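Local coordinates for phenazine biosynthesis protein PhzF family (Enterococcus faecalis, PDB 1S7J), which probably acts as an isomerase of the PhzF family of phenazine-biosynthesis-like proteins, at residues T92-S97 with P101-K106; V23-K28 with A79-N84; L59-P64 with G72-A77; E108-L113 with F234-V239; S188-P193 with G204-N209. All coordinates share one frame; numbering follows the deposited sequence.

Contact 1: T92-S97 with P101-K106; sequences TLHFTS and PLAVTK
Leu93 and Phe95 each exchange a pair of backbone hydrogen bonds with Val104 and Leu102 respectively, joining 92-97 and 101-106 as antiparallel strands inclined at 155° with axes 4.6 Å apart. The bond from Phe95 N to Leu102 O is short and straight, 2.7 Å. At the non-hydrogen-bonded pair Thr92-Thr105 both hydroxyls lie anti to their own carbonyl carbons (chi1 -62° and -56°), which brings OG1 of Thr92 within 3.0 Å of OG1 of Thr105 in a hydrogen bond that either could donate. On this same face Ala103 CB sits 4.1 Å from Thr92 CG2 and 3.9 Å from His94 ND1. The opposite face is apolar: Val104 CG2 meets the edge of the Phe95 ring, 3.8 Å from CE2, while CB of Phe95 lies beside CB of Leu102. Near the turn, Leu102 CD1 lies 3.3 Å from Ser97 OG, whose hydrogen bond goes to Gly100 O. This beta hairpin turns Leu93 and Val104 onto helix 72-85; 92-97 bonds outward to Tyr57 of strand 56-62, and on the other edge of the hairpin Thr105 is bonded by its backbone to Tyr112 of strand 110-116.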
# COMPACT_ATOMS: atom_id res chain seq x y z
N THR A 92 -14.98 13.50 0.59
CA THR A 92 -13.52 13.55 0.53
C THR A 92 -12.88 14.03 1.82
O THR A 92 -13.28 15.04 2.39
CB THR A 92 -13.03 14.43 -0.66
OG1 THR A 92 -13.47 13.86 -1.89
CG2 THR A 92 -11.52 14.49 -0.70
N LEU A 93 -11.88 13.28 2.26
CA LEU A 93 -11.15 13.57 3.49
C LEU A 93 -9.79 14.23 3.14
O LEU A 93 -9.11 13.80 2.20
CB LEU A 93 -10.92 12.26 4.26
CG LEU A 93 -11.34 12.09 5.72
CD1 LEU A 93 -12.19 13.25 6.21
CD2 LEU A 93 -12.07 10.76 5.88
N HIS A 94 -9.42 15.26 3.88
CA HIS A 94 -8.17 15.97 3.63
C HIS A 94 -7.22 15.83 4.80
O HIS A 94 -7.57 16.18 5.93
CB HIS A 94 -8.46 17.46 3.36
CG HIS A 94 -9.37 17.70 2.20
ND1 HIS A 94 -9.02 17.36 0.90
CD2 HIS A 94 -10.63 18.18 2.13
CE1 HIS A 94 -10.03 17.61 0.10
NE2 HIS A 94 -11.02 18.10 0.81
N PHE A 95 -6.03 15.32 4.54
CA PHE A 95 -5.04 15.14 5.59
C PHE A 95 -3.86 16.09 5.44
O PHE A 95 -3.57 16.54 4.34
CB PHE A 95 -4.52 13.69 5.57
CG PHE A 95 -5.58 12.66 5.77
CD1 PHE A 95 -6.04 12.34 7.05
CD2 PHE A 95 -6.12 11.99 4.68
CE1 PHE A 95 -7.02 11.36 7.24
CE2 PHE A 95 -7.10 11.01 4.85
CZ PHE A 95 -7.55 10.70 6.14
N THR A 96 -3.19 16.38 6.56
CA THR A 96 -2.02 17.25 6.54
C THR A 96 -0.77 16.53 7.07
O THR A 96 -0.28 16.81 8.15
CB THR A 96 -2.24 18.58 7.28
OG1 THR A 96 -2.45 18.37 8.68
CG2 THR A 96 -3.43 19.29 6.71
N SER A 97 -0.24 15.63 6.25
CA SER A 97 0.94 14.86 6.63
C SER A 97 2.26 15.63 6.57
O SER A 97 2.30 16.84 6.35
CB SER A 97 1.04 13.61 5.79
OG SER A 97 1.33 13.90 4.44
N PRO A 101 -0.25 17.66 1.88
CA PRO A 101 -1.67 17.32 1.86
C PRO A 101 -1.99 16.06 1.07
O PRO A 101 -1.46 15.82 -0.01
CB PRO A 101 -2.31 18.56 1.23
CG PRO A 101 -1.19 19.14 0.40
CD PRO A 101 -0.04 19.01 1.35
N LEU A 102 -2.89 15.26 1.65
CA LEU A 102 -3.34 14.00 1.06
C LEU A 102 -4.86 14.02 1.07
O LEU A 102 -5.47 14.64 1.95
CB LEU A 102 -2.84 12.84 1.90
CG LEU A 102 -1.35 12.81 2.23
CD1 LEU A 102 -1.08 11.86 3.36
CD2 LEU A 102 -0.58 12.42 0.99
N ALA A 103 -5.47 13.32 0.14
CA ALA A 103 -6.91 13.25 0.04
C ALA A 103 -7.38 11.87 -0.35
O ALA A 103 -6.80 11.24 -1.23
CB ALA A 103 -7.41 14.27 -0.96
N VAL A 104 -8.42 11.39 0.32
CA VAL A 104 -9.00 10.09 0.03
C VAL A 104 -10.47 10.37 -0.26
O VAL A 104 -11.10 11.16 0.44
CB VAL A 104 -8.87 9.09 1.25
CG1 VAL A 104 -9.40 7.72 0.86
CG2 VAL A 104 -7.42 8.98 1.68
N THR A 105 -11.02 9.73 -1.26
CA THR A 105 -12.40 9.96 -1.61
C THR A 105 -13.19 8.69 -1.53
O THR A 105 -12.76 7.64 -2.05
CB THR A 105 -12.50 10.53 -3.05
OG1 THR A 105 -11.71 11.72 -3.16
CG2 THR A 105 -13.94 10.86 -3.39
N LYS A 106 -14.34 8.76 -0.85
CA LYS A 106 -15.24 7.61 -0.68
C LYS A 106 -16.35 7.59 -1.73
O LYS A 106 -17.12 8.54 -1.85
CB LYS A 106 -15.84 7.62 0.74
CG LYS A 106 -16.87 6.52 1.00
CD LYS A 106 -17.21 6.47 2.50
CE LYS A 106 -18.56 5.82 2.77
NZ LYS A 106 -18.68 4.44 2.20

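Contact 2: V23-K28 with A79-N84; sequences VYVLEK and AFVLFN
Val23 and Val81 meet tip to tip, with CG2 of Val23 3.5 Å from CG2 of Val81 and the two CG1 methyls 3.8 Å apart. Val25 slides past Val81 in the opposite sense, its CG2 3.7 Å from Val81 CG2. Leu82 swings its CD2 across to lie 4.0 Å from Val25 CG1 and about equally far from Val25 CG2. Val23 is modelled almost eclipsed (chi1 -3°), which turns both its methyls to the helix. The next shell closes round this aliphatic patch: Val8 of strand 2-10 touches Val23 and Val81, Thr50 and Tyr86 touch Val25, and Leu93 and Phe95 back Leu82. On the helix, Asn84 ND2 bonds Phe80 O at 2.7 Å, nearly straight, and also Tyr111 OH, tying strand 110-116 to the helix. The axes of strand 23-25 and helix 79-84 pass 9.2 Å apart at 44°, as expected of a central helix wrapped by sheet, the arrangement of each lobe in the diaminopimelate-epimerase-like fold to which PhzF proteins belong.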
# COMPACT_ATOMS: atom_id res chain seq x y z
N VAL A 23 -5.42 2.03 13.42
CA VAL A 23 -5.58 3.47 13.35
C VAL A 23 -6.13 4.05 14.64
O VAL A 23 -7.05 3.50 15.23
CB VAL A 23 -6.42 3.92 12.13
CG1 VAL A 23 -6.81 2.74 11.28
CG2 VAL A 23 -7.62 4.74 12.57
N TYR A 24 -5.49 5.12 15.12
CA TYR A 24 -5.91 5.78 16.34
C TYR A 24 -6.36 7.19 16.05
O TYR A 24 -5.55 8.02 15.58
CB TYR A 24 -4.77 5.86 17.35
CG TYR A 24 -4.48 4.59 18.08
CD1 TYR A 24 -3.94 3.49 17.43
CD2 TYR A 24 -4.71 4.49 19.46
CE1 TYR A 24 -3.63 2.32 18.12
CE2 TYR A 24 -4.39 3.34 20.16
CZ TYR A 24 -3.85 2.26 19.49
OH TYR A 24 -3.51 1.14 20.18
N VAL A 25 -7.64 7.48 16.27
CA VAL A 25 -8.15 8.82 16.08
C VAL A 25 -8.13 9.46 17.47
O VAL A 25 -8.91 9.12 18.34
CB VAL A 25 -9.59 8.85 15.51
CG1 VAL A 25 -10.00 10.30 15.24
CG2 VAL A 25 -9.67 8.05 14.22
N LEU A 26 -7.17 10.37 17.65
CA LEU A 26 -6.96 11.07 18.92
C LEU A 26 -7.59 12.46 18.93
O LEU A 26 -7.77 13.08 17.88
CB LEU A 26 -5.45 11.21 19.18
CG LEU A 26 -4.53 10.04 18.85
CD1 LEU A 26 -3.09 10.50 18.86
CD2 LEU A 26 -4.75 8.92 19.83
N GLU A 27 -7.91 12.96 20.12
CA GLU A 27 -8.49 14.29 20.26
C GLU A 27 -7.39 15.35 20.36
O GLU A 27 -7.65 16.54 20.24
CB GLU A 27 -9.43 14.34 21.47
CG GLU A 27 -8.85 13.81 22.77
CD GLU A 27 -9.85 13.84 23.92
OE1 GLU A 27 -11.00 13.39 23.72
OE2 GLU A 27 -9.49 14.31 25.02
N LYS A 28 -6.16 14.88 20.59
CA LYS A 28 -4.97 15.71 20.70
C LYS A 28 -3.75 14.81 20.48
O LYS A 28 -3.86 13.59 20.50
CB LYS A 28 -4.89 16.41 22.06
CG LYS A 28 -4.97 15.48 23.25
CD LYS A 28 -5.00 16.24 24.56
CE LYS A 28 -5.18 15.28 25.74
NZ LYS A 28 -5.10 15.98 27.05
N ALA A 79 -8.84 6.60 6.71
CA ALA A 79 -9.95 7.22 6.04
C ALA A 79 -11.21 6.39 6.34
O ALA A 79 -12.25 6.94 6.73
CB ALA A 79 -9.70 7.25 4.53
N PHE A 80 -11.08 5.09 6.14
CA PHE A 80 -12.15 4.15 6.38
C PHE A 80 -12.81 4.33 7.74
O PHE A 80 -14.02 4.36 7.84
CB PHE A 80 -11.63 2.72 6.22
CG PHE A 80 -12.56 1.65 6.71
CD1 PHE A 80 -13.56 1.15 5.90
CD2 PHE A 80 -12.42 1.13 8.00
CE1 PHE A 80 -14.40 0.14 6.35
CE2 PHE A 80 -13.26 0.13 8.45
CZ PHE A 80 -14.25 -0.37 7.63
N VAL A 81 -12.00 4.44 8.80
CA VAL A 81 -12.58 4.60 10.13
C VAL A 81 -13.17 5.97 10.39
O VAL A 81 -14.06 6.10 11.24
CB VAL A 81 -11.59 4.23 11.24
CG1 VAL A 81 -10.54 3.29 10.72
CG2 VAL A 81 -11.00 5.43 11.91
N LEU A 82 -12.64 7.01 9.74
CA LEU A 82 -13.20 8.35 9.91
C LEU A 82 -14.56 8.40 9.21
O LEU A 82 -15.54 8.90 9.76
CB LEU A 82 -12.26 9.42 9.36
CG LEU A 82 -11.08 9.79 10.25
CD1 LEU A 82 -10.14 10.71 9.52
CD2 LEU A 82 -11.55 10.42 11.55
N PHE A 83 -14.62 7.83 8.02
CA PHE A 83 -15.84 7.79 7.23
C PHE A 83 -16.95 6.96 7.87
O PHE A 83 -18.13 7.33 7.81
CB PHE A 83 -15.58 7.21 5.83
CG PHE A 83 -15.02 8.21 4.84
CD1 PHE A 83 -13.76 7.99 4.25
CD2 PHE A 83 -15.75 9.33 4.47
CE1 PHE A 83 -13.25 8.89 3.30
CE2 PHE A 83 -15.25 10.24 3.52
CZ PHE A 83 -13.99 10.02 2.94
N ASN A 84 -16.58 5.84 8.46
CA ASN A 84 -17.56 4.95 9.07
C ASN A 84 -17.82 5.09 10.55
O ASN A 84 -18.85 4.64 11.02
CB ASN A 84 -17.20 3.49 8.75
CG ASN A 84 -17.28 3.18 7.29
OD1 ASN A 84 -18.31 2.79 6.79
ND2 ASN A 84 -16.18 3.40 6.58

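Contact 3: L59-P64 with G72-A77; sequences LRWFTP and GHATLA
Trp61 and Thr75 form the polar part of this contact. The indole NE1 donates to Thr75 OG1 at 3.2 Å, a somewhat bent bond (144°) with the oxygen close to the ring plane. The same hydroxyl is bonded to Cys71 O, one turn back along the chain.

Apolar contacts flank that bond. Ala74 CB comes in at the ring edge, 3.8 Å from Trp61 CD1, and the Leu59 side chain crosses that of Thr75, its CD1 3.5 Å from OG1 and 4.1 Å from CG2 of Thr75. Leu59 CB also lies over one face of the indole, 4.1 Å above its plane and offset toward the rim. With CG anti to the carbonyl carbon (chi1 -44°), Trp61 presents its pyrrole edge to the start of helix 72-85. There His73 NE2 bonds Glu46, the predicted active-site residue, and Ala74 lies nearby.

A buried indole N-H is thus satisfied by a hydroxyl that accepts from it while donating to Cys71 O, and this bond, with the methyl beside it, should restrain the rotation of the indole.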
# COMPACT_ATOMS: atom_id res chain seq x y z
N LEU A 59 -2.11 13.51 9.71
CA LEU A 59 -1.74 12.09 9.74
C LEU A 59 -0.32 11.88 10.22
O LEU A 59 0.56 12.73 10.02
CB LEU A 59 -1.90 11.46 8.37
CG LEU A 59 -2.95 10.35 8.23
CD1 LEU A 59 -2.87 9.78 6.84
CD2 LEU A 59 -2.74 9.25 9.27
N ARG A 60 -0.08 10.69 10.77
CA ARG A 60 1.21 10.29 11.30
C ARG A 60 1.26 8.75 11.24
O ARG A 60 0.34 8.08 11.70
CB ARG A 60 1.30 10.72 12.76
CG ARG A 60 2.63 11.23 13.19
CD ARG A 60 2.62 12.74 13.28
NE ARG A 60 3.17 13.21 14.55
CZ ARG A 60 4.45 13.08 14.92
NH1 ARG A 60 4.85 13.55 16.09
NH2 ARG A 60 5.31 12.47 14.13
N TRP A 61 2.30 8.20 10.62
CA TRP A 61 2.43 6.75 10.54
C TRP A 61 3.66 6.31 11.27
O TRP A 61 4.70 6.98 11.24
CB TRP A 61 2.54 6.27 9.10
CG TRP A 61 1.59 6.89 8.14
CD1 TRP A 61 0.43 6.36 7.66
CD2 TRP A 61 1.76 8.14 7.47
NE1 TRP A 61 -0.13 7.18 6.73
CE2 TRP A 61 0.67 8.29 6.58
CE3 TRP A 61 2.74 9.15 7.52
CZ2 TRP A 61 0.53 9.41 5.75
CZ3 TRP A 61 2.60 10.26 6.69
CH2 TRP A 61 1.50 10.38 5.82
N PHE A 62 3.57 5.14 11.91
CA PHE A 62 4.66 4.54 12.65
C PHE A 62 4.69 3.05 12.41
O PHE A 62 3.65 2.43 12.27
CB PHE A 62 4.46 4.73 14.16
CG PHE A 62 4.70 6.12 14.64
CD1 PHE A 62 3.69 7.07 14.59
CD2 PHE A 62 5.93 6.47 15.19
CE1 PHE A 62 3.89 8.35 15.08
CE2 PHE A 62 6.15 7.76 15.68
CZ PHE A 62 5.12 8.70 15.62
N THR A 63 5.87 2.49 12.27
CA THR A 63 6.04 1.08 12.13
C THR A 63 6.69 0.58 13.47
O THR A 63 7.13 1.39 14.30
CB THR A 63 6.83 0.64 10.89
OG1 THR A 63 8.18 1.08 11.06
CG2 THR A 63 6.27 1.24 9.62
N PRO A 64 6.84 -0.70 13.61
CA PRO A 64 7.54 -1.11 14.80
C PRO A 64 8.96 -0.56 14.98
O PRO A 64 9.52 -0.60 16.06
CB PRO A 64 7.43 -2.59 14.80
CG PRO A 64 6.08 -2.81 14.13
CD PRO A 64 6.13 -1.82 13.01
N GLY A 72 0.40 4.07 2.05
CA GLY A 72 -0.93 4.07 1.47
C GLY A 72 -2.07 3.30 2.12
O GLY A 72 -3.14 3.87 2.34
N HIS A 73 -1.87 2.02 2.38
CA HIS A 73 -2.94 1.21 2.97
C HIS A 73 -3.38 1.75 4.33
O HIS A 73 -4.54 1.64 4.69
CB HIS A 73 -2.53 -0.26 3.08
CG HIS A 73 -1.44 -0.52 4.06
ND1 HIS A 73 -1.64 -1.21 5.23
CD2 HIS A 73 -0.13 -0.15 4.06
CE1 HIS A 73 -0.51 -1.25 5.92
NE2 HIS A 73 0.42 -0.61 5.23
N ALA A 74 -2.44 2.34 5.06
CA ALA A 74 -2.72 2.91 6.37
C ALA A 74 -3.48 4.22 6.27
O ALA A 74 -4.09 4.67 7.25
CB ALA A 74 -1.42 3.12 7.14
N THR A 75 -3.37 4.87 5.13
CA THR A 75 -4.06 6.11 4.90
C THR A 75 -5.50 5.76 4.56
O THR A 75 -6.44 6.37 5.06
CB THR A 75 -3.39 6.94 3.77
OG1 THR A 75 -2.16 7.47 4.26
CG2 THR A 75 -4.26 8.10 3.34
N LEU A 76 -5.66 4.73 3.74
CA LEU A 76 -6.96 4.25 3.35
C LEU A 76 -7.70 3.79 4.60
O LEU A 76 -8.89 4.04 4.76
CB LEU A 76 -6.81 3.10 2.36
CG LEU A 76 -8.06 2.47 1.72
CD1 LEU A 76 -7.67 1.79 0.44
CD2 LEU A 76 -8.74 1.49 2.68
N ALA A 77 -6.96 3.10 5.48
CA ALA A 77 -7.51 2.59 6.72
C ALA A 77 -8.00 3.71 7.59
O ALA A 77 -9.11 3.65 8.11
CB ALA A 77 -6.45 1.75 7.45

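Contact 4: E108-L113 with F234-V239; sequences EEYYYL and FLTCEV
Tyr110 and Phe234 meet at the rim of the tyrosine ring: Phe234 CE2 lies at its edge, near its plane, 3.8 Å from Tyr110 OH and 4.2 Å from Tyr110 CE2. The two side chains cross at about a right angle, and the phenol oxygen reaches the Phe234 ring obliquely. Tyr112 has a smaller partner. Thr236 CG2 approaches its ring obliquely, 3.5 Å from Tyr112 CE2 and 3.8 Å from Tyr112 OH, and the same methyl is 4.3 Å from Tyr110 CD2, so one methyl touches both tyrosines. Thr236 holds OG1 anti to its backbone N (chi1 -166°), which turns CG2 to the rings. No hydrogen bond spans the pair, and the interaction is van der Waals contact on a partly exposed surface.

What sets the spacing is strand 243-259. Tyr111 and Leu113 bond by their backbones to Gly248 and Ile246, and Thr236 to Gly247, so the two segments flank one strand, their axes 9.0 Å apart at 52°. Thr249 and Ile245 of that strand touch Tyr110 and Tyr112. The inward side chains diverge: Tyr111 and Leu113 face helix 72-85, whereas Leu235 and Cys237 face helix 207-218. This is consistent with a position where strand 243-259 runs between the two lobes of the diaminopimelate-epimerase-like fold.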
# COMPACT_ATOMS: atom_id res chain seq x y z
N GLU A 108 -19.10 4.82 -2.64
CA GLU A 108 -19.71 3.54 -2.33
C GLU A 108 -18.81 2.90 -1.26
O GLU A 108 -18.44 3.58 -0.29
CB GLU A 108 -19.80 2.65 -3.59
CG GLU A 108 -21.20 2.12 -3.92
CD GLU A 108 -22.12 3.18 -4.54
OE1 GLU A 108 -22.27 3.19 -5.79
OE2 GLU A 108 -22.72 3.97 -3.77
N GLU A 109 -18.45 1.63 -1.41
CA GLU A 109 -17.59 1.00 -0.40
C GLU A 109 -16.10 1.07 -0.76
O GLU A 109 -15.28 0.34 -0.19
CB GLU A 109 -18.02 -0.46 -0.14
CG GLU A 109 -18.39 -0.81 1.31
CD GLU A 109 -19.88 -0.55 1.67
OE1 GLU A 109 -20.57 -1.51 2.06
OE2 GLU A 109 -20.33 0.61 1.58
N TYR A 110 -15.75 1.92 -1.73
CA TYR A 110 -14.37 2.07 -2.11
C TYR A 110 -13.81 3.37 -1.64
O TYR A 110 -14.54 4.34 -1.41
CB TYR A 110 -14.19 1.95 -3.61
CG TYR A 110 -14.30 0.55 -4.13
CD1 TYR A 110 -15.54 -0.08 -4.25
CD2 TYR A 110 -13.15 -0.16 -4.53
CE1 TYR A 110 -15.65 -1.37 -4.76
CE2 TYR A 110 -13.25 -1.45 -5.04
CZ TYR A 110 -14.50 -2.05 -5.16
OH TYR A 110 -14.59 -3.32 -5.68
N TYR A 111 -12.51 3.37 -1.40
CA TYR A 111 -11.76 4.53 -0.94
C TYR A 111 -10.65 4.73 -1.98
O TYR A 111 -9.99 3.77 -2.38
CB TYR A 111 -11.19 4.28 0.47
CG TYR A 111 -12.29 3.91 1.46
CD1 TYR A 111 -12.86 2.63 1.43
CD2 TYR A 111 -12.88 4.87 2.29
CE1 TYR A 111 -14.00 2.32 2.18
CE2 TYR A 111 -14.02 4.57 3.06
CZ TYR A 111 -14.57 3.29 2.98
OH TYR A 111 -15.74 3.01 3.63
N TYR A 112 -10.54 5.95 -2.48
CA TYR A 112 -9.58 6.27 -3.52
C TYR A 112 -8.38 7.10 -3.12
O TYR A 112 -8.52 8.16 -2.50
CB TYR A 112 -10.30 6.91 -4.71
CG TYR A 112 -11.32 6.01 -5.33
CD1 TYR A 112 -12.57 5.82 -4.72
CD2 TYR A 112 -11.04 5.30 -6.50
CE1 TYR A 112 -13.52 4.94 -5.28
CE2 TYR A 112 -11.97 4.42 -7.06
CZ TYR A 112 -13.20 4.24 -6.45
OH TYR A 112 -14.11 3.37 -6.99
N LEU A 113 -7.20 6.58 -3.42
CA LEU A 113 -5.96 7.25 -3.13
C LEU A 113 -5.34 7.64 -4.46
O LEU A 113 -5.59 6.98 -5.48
CB LEU A 113 -5.01 6.32 -2.38
CG LEU A 113 -5.25 6.02 -0.90
CD1 LEU A 113 -6.64 5.49 -0.66
CD2 LEU A 113 -4.22 5.00 -0.46
N PHE A 234 -7.55 -6.46 -3.84
CA PHE A 234 -8.06 -5.92 -5.09
C PHE A 234 -7.88 -4.41 -5.16
O PHE A 234 -7.92 -3.73 -4.14
CB PHE A 234 -9.53 -6.27 -5.28
CG PHE A 234 -10.12 -5.74 -6.55
CD1 PHE A 234 -9.87 -6.37 -7.77
CD2 PHE A 234 -10.92 -4.59 -6.53
CE1 PHE A 234 -10.40 -5.87 -8.96
CE2 PHE A 234 -11.46 -4.08 -7.72
CZ PHE A 234 -11.20 -4.72 -8.94
N LEU A 235 -7.69 -3.91 -6.37
CA LEU A 235 -7.51 -2.48 -6.59
C LEU A 235 -8.14 -2.05 -7.92
O LEU A 235 -7.93 -2.69 -8.95
CB LEU A 235 -6.01 -2.13 -6.64
CG LEU A 235 -5.02 -2.64 -5.57
CD1 LEU A 235 -4.28 -3.87 -6.08
CD2 LEU A 235 -4.03 -1.54 -5.23
N THR A 236 -8.97 -1.02 -7.88
CA THR A 236 -9.56 -0.51 -9.11
C THR A 236 -8.65 0.68 -9.48
O THR A 236 -8.39 1.56 -8.64
CB THR A 236 -11.04 -0.09 -8.92
OG1 THR A 236 -11.65 0.09 -10.21
CG2 THR A 236 -11.17 1.18 -8.10
N CYS A 237 -8.11 0.64 -10.68
CA CYS A 237 -7.17 1.67 -11.15
C CYS A 237 -7.66 2.60 -12.24
O CYS A 237 -8.43 2.21 -13.12
CB CYS A 237 -5.91 0.99 -11.61
SG CYS A 237 -5.27 -0.16 -10.43
N GLU A 238 -7.16 3.82 -12.21
CA GLU A 238 -7.49 4.80 -13.22
C GLU A 238 -6.30 5.66 -13.57
O GLU A 238 -5.50 6.05 -12.70
CB GLU A 238 -8.65 5.71 -12.79
CG GLU A 238 -9.15 6.60 -13.93
CD GLU A 238 -10.06 7.71 -13.49
OE1 GLU A 238 -11.25 7.44 -13.25
OE2 GLU A 238 -9.58 8.87 -13.40
N VAL A 239 -6.14 5.94 -14.86
CA VAL A 239 -5.07 6.76 -15.35
C VAL A 239 -5.56 8.16 -15.66
O VAL A 239 -6.55 8.34 -16.36
CB VAL A 239 -4.42 6.17 -16.62
CG1 VAL A 239 -3.25 7.04 -17.07
CG2 VAL A 239 -3.94 4.75 -16.36

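Contact 5: S188-P193 with G204-N209; sequences SRTFFP and GSAHAN
His207 meets Ser188 only at the far end of its ring. From CB, with CG anti to the carbonyl carbon (chi1 -74°), the imidazole reaches toward the strand while its ND1 edge stays against the chain just before it. ND1 bonds Cys203 O, and Gly204 O also lies at the ring edge, in its plane. CE1 of His207 comes 4.1 Å from Ser188 OG and also packs on Leu235 CD2. NE2, at the tip, is 3.9 Å from Ser188 OG, too far for a direct bond. A water in the ring plane closes the gap, 2.9 Å from His207 NE2 and 2.9 Å from Ser188 OG. The imidazole is thus gripped at both nitrogens, by a carbonyl on one side and by the water on the other, which should hold the ring in one orientation.

Beside this polar link, Thr190 CG2 touches Ala206 CB at 3.8 Å. The methyl is anti to the carbonyl carbon, leaving OG1 turned to Gln227 OE1, with which it is bonded. Ala206 is set in place by a type I turn from Gly204 to His207, closed by a 2.8 Å bond from His207 N to Gly204 O, that leads into helix 207-218.

Strand 186-192 here packs on the entry to a helix just after a Cys203-Gly204 pair, as strand 56-62 does after Cys71-Gly72, consistent with the two similar lobes of the diaminopimelate-epimerase-like fold.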
# COMPACT_ATOMS: atom_id res chain seq x y z
N SER A 188 0.16 -8.28 -9.29
CA SER A 188 1.48 -7.93 -8.81
C SER A 188 1.75 -8.49 -7.43
O SER A 188 0.89 -9.16 -6.85
CB SER A 188 1.65 -6.40 -8.77
OG SER A 188 0.76 -5.80 -7.84
N ARG A 189 2.97 -8.29 -6.96
CA ARG A 189 3.44 -8.70 -5.63
C ARG A 189 4.62 -7.77 -5.38
O ARG A 189 5.39 -7.50 -6.30
CB ARG A 189 3.89 -10.16 -5.60
CG ARG A 189 2.76 -11.16 -5.60
CD ARG A 189 3.27 -12.57 -5.55
NE ARG A 189 3.98 -12.87 -4.31
CZ ARG A 189 4.45 -14.07 -3.97
NH1 ARG A 189 5.08 -14.24 -2.82
NH2 ARG A 189 4.29 -15.10 -4.79
N THR A 190 4.75 -7.26 -4.17
CA THR A 190 5.84 -6.35 -3.88
C THR A 190 6.70 -6.80 -2.70
O THR A 190 6.19 -7.12 -1.62
CB THR A 190 5.31 -4.89 -3.67
OG1 THR A 190 4.52 -4.81 -2.48
CG2 THR A 190 4.47 -4.46 -4.86
N PHE A 191 8.02 -6.87 -2.94
CA PHE A 191 8.97 -7.29 -1.91
C PHE A 191 9.87 -6.14 -1.48
O PHE A 191 10.38 -5.41 -2.32
CB PHE A 191 9.84 -8.45 -2.43
CG PHE A 191 9.09 -9.47 -3.24
CD1 PHE A 191 8.08 -10.24 -2.66
CD2 PHE A 191 9.37 -9.65 -4.59
CE1 PHE A 191 7.36 -11.17 -3.42
CE2 PHE A 191 8.65 -10.57 -5.36
CZ PHE A 191 7.65 -11.33 -4.77
N PHE A 192 10.07 -5.99 -0.18
CA PHE A 192 10.92 -4.93 0.35
C PHE A 192 11.87 -5.44 1.44
O PHE A 192 11.86 -4.96 2.57
CB PHE A 192 10.06 -3.79 0.91
CG PHE A 192 9.18 -3.14 -0.11
CD1 PHE A 192 7.87 -3.56 -0.30
CD2 PHE A 192 9.68 -2.10 -0.90
CE1 PHE A 192 7.06 -2.96 -1.26
CE2 PHE A 192 8.88 -1.49 -1.87
CZ PHE A 192 7.56 -1.92 -2.05
N PRO A 193 12.74 -6.43 1.10
CA PRO A 193 13.68 -6.98 2.09
C PRO A 193 14.70 -5.96 2.58
O PRO A 193 15.21 -6.08 3.70
CB PRO A 193 14.34 -8.12 1.32
CG PRO A 193 14.32 -7.64 -0.08
CD PRO A 193 12.94 -7.07 -0.21
N GLY A 204 0.41 0.39 -2.20
CA GLY A 204 -0.29 1.19 -3.19
C GLY A 204 0.64 2.07 -4.00
O GLY A 204 0.42 2.29 -5.20
N SER A 205 1.66 2.61 -3.33
CA SER A 205 2.65 3.48 -3.95
C SER A 205 3.33 2.79 -5.12
O SER A 205 3.82 3.45 -6.05
CB SER A 205 3.69 3.91 -2.92
OG SER A 205 4.18 2.80 -2.18
N ALA A 206 3.37 1.47 -5.07
CA ALA A 206 3.97 0.67 -6.12
C ALA A 206 3.16 0.78 -7.39
O ALA A 206 3.66 0.51 -8.48
CB ALA A 206 4.07 -0.77 -5.69
N HIS A 207 1.88 1.14 -7.26
CA HIS A 207 1.01 1.26 -8.40
C HIS A 207 1.25 2.52 -9.23
O HIS A 207 0.60 2.75 -10.26
CB HIS A 207 -0.45 1.08 -7.99
CG HIS A 207 -0.79 -0.34 -7.69
ND1 HIS A 207 -0.40 -0.97 -6.52
CD2 HIS A 207 -1.39 -1.30 -8.44
CE1 HIS A 207 -0.74 -2.24 -6.57
NE2 HIS A 207 -1.34 -2.46 -7.72
N ALA A 208 2.20 3.33 -8.77
CA ALA A 208 2.63 4.53 -9.48
C ALA A 208 3.42 4.04 -10.71
O ALA A 208 3.42 4.67 -11.75
CB ALA A 208 3.52 5.38 -8.59
N ASN A 209 4.09 2.89 -10.55
CA ASN A 209 4.86 2.27 -11.62
C ASN A 209 3.96 1.28 -12.37
O ASN A 209 4.00 1.20 -13.60
CB ASN A 209 6.07 1.49 -11.06
CG ASN A 209 7.08 2.40 -10.36
OD1 ASN A 209 7.25 3.56 -10.71
ND2 ASN A 209 7.80 1.82 -9.38
O HOH W 1 -1.89 -5.15 -8.75

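In the fold
Contacts 2, 3 and 5 are buried; contact 1 is partly so, and contact 4 is a surface contact. Contacts 2 and 3 share helix 72-85: contact 3 grips its start with an indole-hydroxyl bond close to the predicted active-site Glu46, and contact 2 its later turns with aliphatic packing alone. Contact 1 backs that helix from the hairpin, its Val104 on Ala79 and Thr75, and Leu93 on Phe83. Contact 5 resembles contact 3, a strand against the start of a helix, but its polar link runs through a water; the two centres are about 16 Å apart. Contact 4 probably lies between the lobes: Leu235 touches His207 and Leu113 touches Gly72.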